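Local structure of beta-1,4-galactanase (Thielavia heterothallica, 1HJS) at residues T246-S251 and I266-E271. The protein hydrolyses the beta-1,4-galactosidic linkages of type I arabinogalactans, as a fungal endo-acting member of glycoside hydrolase family 53. Residues are numbered along the deposited sequence; the frame is centred on the assembly and turned at random.
Sequences TNWPIS and IPFSPE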
ATOM      1  N   THR A 246       6.250   3.877   0.544  1.00 11.24           N
ATOM      2  CA  THR A 246       7.389   4.788   0.515  1.00 11.01           C
ATOM      3  C   THR A 246       8.640   4.024   0.947  1.00 11.35           C
ATOM      4  O   THR A 246       8.552   2.994   1.628  1.00 11.17           O
ATOM      5  CB  THR A 246       7.171   6.028   1.425  1.00 11.03           C
ATOM      6  OG1 THR A 246       8.153   7.029   1.115  1.00  9.75           O
ATOM      7  CG2 THR A 246       7.292   5.652   2.898  1.00 10.39           C
ATOM      8  N   ASN A 247       9.796   4.526   0.524  1.00 11.26           N
ATOM      9  CA  ASN A 247      11.096   3.922   0.816  1.00 11.76           C
ATOM     10  C   ASN A 247      12.143   5.035   0.890  1.00 12.00           C
ATOM     11  O   ASN A 247      11.947   6.120   0.340  1.00 11.33           O
ATOM     12  CB  ASN A 247      11.559   3.021  -0.340  1.00 11.51           C
ATOM     13  CG  ASN A 247      11.058   1.587  -0.258  1.00 11.58           C
ATOM     14  OD1 ASN A 247      11.281   0.813  -1.189  1.00 11.36           O
ATOM     15  ND2 ASN A 247      10.405   1.219   0.842  1.00 10.86           N
ATOM     16  N   TRP A 248      13.242   4.748   1.581  1.00 12.13           N
ATOM     17  CA  TRP A 248      14.400   5.639   1.635  1.00 12.52           C
ATOM     18  C   TRP A 248      15.580   4.686   1.748  1.00 13.07           C
ATOM     19  O   TRP A 248      15.592   3.788   2.591  1.00 12.92           O
ATOM     20  CB  TRP A 248      14.398   6.606   2.816  1.00 12.12           C
ATOM     21  CG  TRP A 248      15.589   7.521   2.702  1.00 11.62           C
ATOM     22  CD1 TRP A 248      16.796   7.380   3.328  1.00 11.84           C
ATOM     23  CD2 TRP A 248      15.727   8.641   1.817  1.00 12.16           C
ATOM     24  NE1 TRP A 248      17.676   8.342   2.886  1.00 11.91           N
ATOM     25  CE2 TRP A 248      17.047   9.128   1.958  1.00 12.26           C
ATOM     26  CE3 TRP A 248      14.863   9.277   0.912  1.00 12.01           C
ATOM     27  CZ2 TRP A 248      17.526  10.225   1.229  1.00 12.56           C
ATOM     28  CZ3 TRP A 248      15.338  10.369   0.186  1.00 12.74           C
ATOM     29  CH2 TRP A 248      16.661  10.831   0.351  1.00 12.52           C
ATOM     30  N   PRO A 249      16.594   4.866   0.896  1.00 13.73           N
ATOM     31  CA  PRO A 249      17.747   3.971   0.940  1.00 13.68           C
ATOM     32  C   PRO A 249      18.805   4.151   2.012  1.00 14.46           C
ATOM     33  O   PRO A 249      19.086   5.269   2.458  1.00 14.33           O
ATOM     34  CB  PRO A 249      18.330   4.111  -0.467  1.00 13.94           C
ATOM     35  CG  PRO A 249      18.078   5.533  -0.787  1.00 14.67           C
ATOM     36  CD  PRO A 249      16.690   5.814  -0.233  1.00 13.71           C
ATOM     37  N   ILE A 250      19.377   3.026   2.433  1.00 14.81           N
ATOM     38  CA  ILE A 250      20.477   3.045   3.385  1.00 16.09           C
ATOM     39  C   ILE A 250      21.713   2.901   2.497  1.00 16.25           C
ATOM     40  O   ILE A 250      22.849   3.015   2.950  1.00 16.60           O
ATOM     41  CB  ILE A 250      20.411   1.882   4.414  1.00 16.51           C
ATOM     42  CG1 ILE A 250      20.308   0.535   3.710  1.00 16.58           C
ATOM     43  CG2 ILE A 250      19.242   2.099   5.358  1.00 16.11           C
ATOM     44  CD1 ILE A 250      20.297  -0.640   4.679  1.00 17.36           C
ATOM     45  N   SER A 251      21.464   2.660   1.213  1.00 16.21           N
ATOM     46  CA  SER A 251      22.529   2.525   0.224  1.00 16.67           C
ATOM     47  C   SER A 251      21.981   2.722  -1.187  1.00 16.66           C
ATOM     48  O   SER A 251      21.033   2.050  -1.591  1.00 15.45           O
ATOM     49  CB  SER A 251      23.198   1.151   0.332  1.00 17.18           C
ATOM     50  OG  SER A 251      24.255   1.036  -0.606  1.00 19.19           O
ATOM     51  N   ILE A 266      19.582  14.556   2.727  1.00 22.72           N
ATOM     52  CA  ILE A 266      19.351  13.410   3.593  1.00 20.27           C
ATOM     53  C   ILE A 266      20.318  12.314   3.152  1.00 19.37           C
ATOM     54  O   ILE A 266      20.340  11.925   1.986  1.00 18.33           O
ATOM     55  CB  ILE A 266      17.906  12.883   3.481  1.00 19.37           C
ATOM     56  CG1 ILE A 266      16.914  13.990   3.853  1.00 18.39           C
ATOM     57  CG2 ILE A 266      17.722  11.690   4.411  1.00 18.71           C
ATOM     58  CD1 ILE A 266      15.457  13.569   3.779  1.00 17.77           C
ATOM     59  N   PRO A 267      21.133  11.802   4.083  1.00 18.45           N
ATOM     60  CA  PRO A 267      22.094  10.750   3.753  1.00 17.97           C
ATOM     61  C   PRO A 267      21.458   9.378   3.567  1.00 17.87           C
ATOM     62  O   PRO A 267      20.359   9.119   4.062  1.00 17.10           O
ATOM     63  CB  PRO A 267      23.040  10.774   4.948  1.00 18.86           C
ATOM     64  CG  PRO A 267      22.102  11.077   6.082  1.00 18.59           C
ATOM     65  CD  PRO A 267      21.242  12.189   5.502  1.00 18.88           C
ATOM     66  N   PHE A 268      22.153   8.510   2.836  1.00 17.02           N
ATOM     67  CA  PHE A 268      21.678   7.149   2.626  1.00 17.10           C
ATOM     68  C   PHE A 268      22.241   6.355   3.794  1.00 16.82           C
ATOM     69  O   PHE A 268      23.390   5.903   3.757  1.00 16.32           O
ATOM     70  CB  PHE A 268      22.203   6.583   1.304  1.00 17.17           C
ATOM     71  CG  PHE A 268      21.739   7.341   0.097  1.00 17.78           C
ATOM     72  CD1 PHE A 268      20.428   7.800   0.011  1.00 17.52           C
ATOM     73  CD2 PHE A 268      22.605   7.583  -0.964  1.00 17.61           C
ATOM     74  CE1 PHE A 268      19.984   8.489  -1.115  1.00 18.03           C
ATOM     75  CE2 PHE A 268      22.171   8.274  -2.098  1.00 18.20           C
ATOM     76  CZ  PHE A 268      20.858   8.728  -2.173  1.00 17.96           C
ATOM     77  N   SER A 269      21.427   6.215   4.836  1.00 16.01           N
ATOM     78  CA  SER A 269      21.817   5.507   6.045  1.00 16.32           C
ATOM     79  C   SER A 269      20.571   5.346   6.905  1.00 16.20           C
ATOM     80  O   SER A 269      19.535   5.933   6.610  1.00 15.98           O
ATOM     81  CB  SER A 269      22.836   6.338   6.819  1.00 16.15           C
ATOM     82  OG  SER A 269      22.250   7.559   7.241  1.00 15.43           O
ATOM     83  N   PRO A 270      20.656   4.548   7.977  1.00 16.63           N
ATOM     84  CA  PRO A 270      19.481   4.372   8.838  1.00 16.83           C
ATOM     85  C   PRO A 270      19.031   5.720   9.393  1.00 16.88           C
ATOM     86  O   PRO A 270      17.836   5.991   9.505  1.00 16.95           O
ATOM     87  CB  PRO A 270      19.991   3.432   9.925  1.00 16.83           C
ATOM     88  CG  PRO A 270      20.970   2.574   9.172  1.00 17.26           C
ATOM     89  CD  PRO A 270      21.725   3.603   8.350  1.00 17.28           C
ATOM     90  N   GLU A 271      19.999   6.566   9.739  1.00 16.44           N
ATOM     91  CA  GLU A 271      19.698   7.891  10.272  1.00 16.48           C
ATOM     92  C   GLU A 271      18.924   8.679   9.217  1.00 15.58           C
ATOM     93  O   GLU A 271      17.954   9.378   9.527  1.00 15.62           O
ATOM     94  CB  GLU A 271      20.993   8.635  10.621  1.00 17.56           C
ATOM     95  CG  GLU A 271      21.785   8.066  11.800  1.00 19.88           C
ATOM     96  CD  GLU A 271      22.352   6.672  11.552  1.00 21.35           C
ATOM     97  OE1 GLU A 271      22.816   6.396  10.427  1.00 21.14           O
ATOM     98  OE2 GLU A 271      22.351   5.855  12.499  1.00 22.26           O
TER
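W248 carries the indole that ties the loop 246-251 to the run 266-271, which enters helix 270-285 at P270. From CB its CG swings anti to the backbone N (chi1 -176°), which sends the ring system across to I266 and P267. W248 CD1 lies 4.0 Å from P267 O, and the next ring atom, W248 NE1, donates a nearly straight hydrogen bond to that same oxygen (3.0 Å, 165° at the hydrogen). The acceptor sits almost in the indole plane, whereas the donor stands above the carbonyl plane. CE2 comes under I266 CG2, which covers one face near the rim; P249 CD sits over the opposite face, so the ring is clamped between the two. I266 CB lies over the same face as its CG2, 3.5 Å from W248 CZ2 and near CH2, while I266 O comes to the ring edge beside CZ2. The F268 ring is tilted 41° to the six-membered ring, its CE1 3.8 Å from W248 CZ2, while its CD1 presses on P249 CG at 3.4 Å. Further along, P249 O receives a CA-H...O contact from F268, and I250 CG2 rests near P270 N and CD. F276 of helix 270-285 stacks on the W248 indole, and F259 meets both it and F268. An alanine at W248 has no N-H for P267 O and no ring between I266 and P249, and would probably loosen the loop against the helix start. S269 is the N-cap of that helix, its OG bonded to G272 N. The arrangement joins the loop after strand 240-245, the seventh of the (beta/alpha)8 TIM barrel of clan GH-A, to the beginning of the helix that follows it.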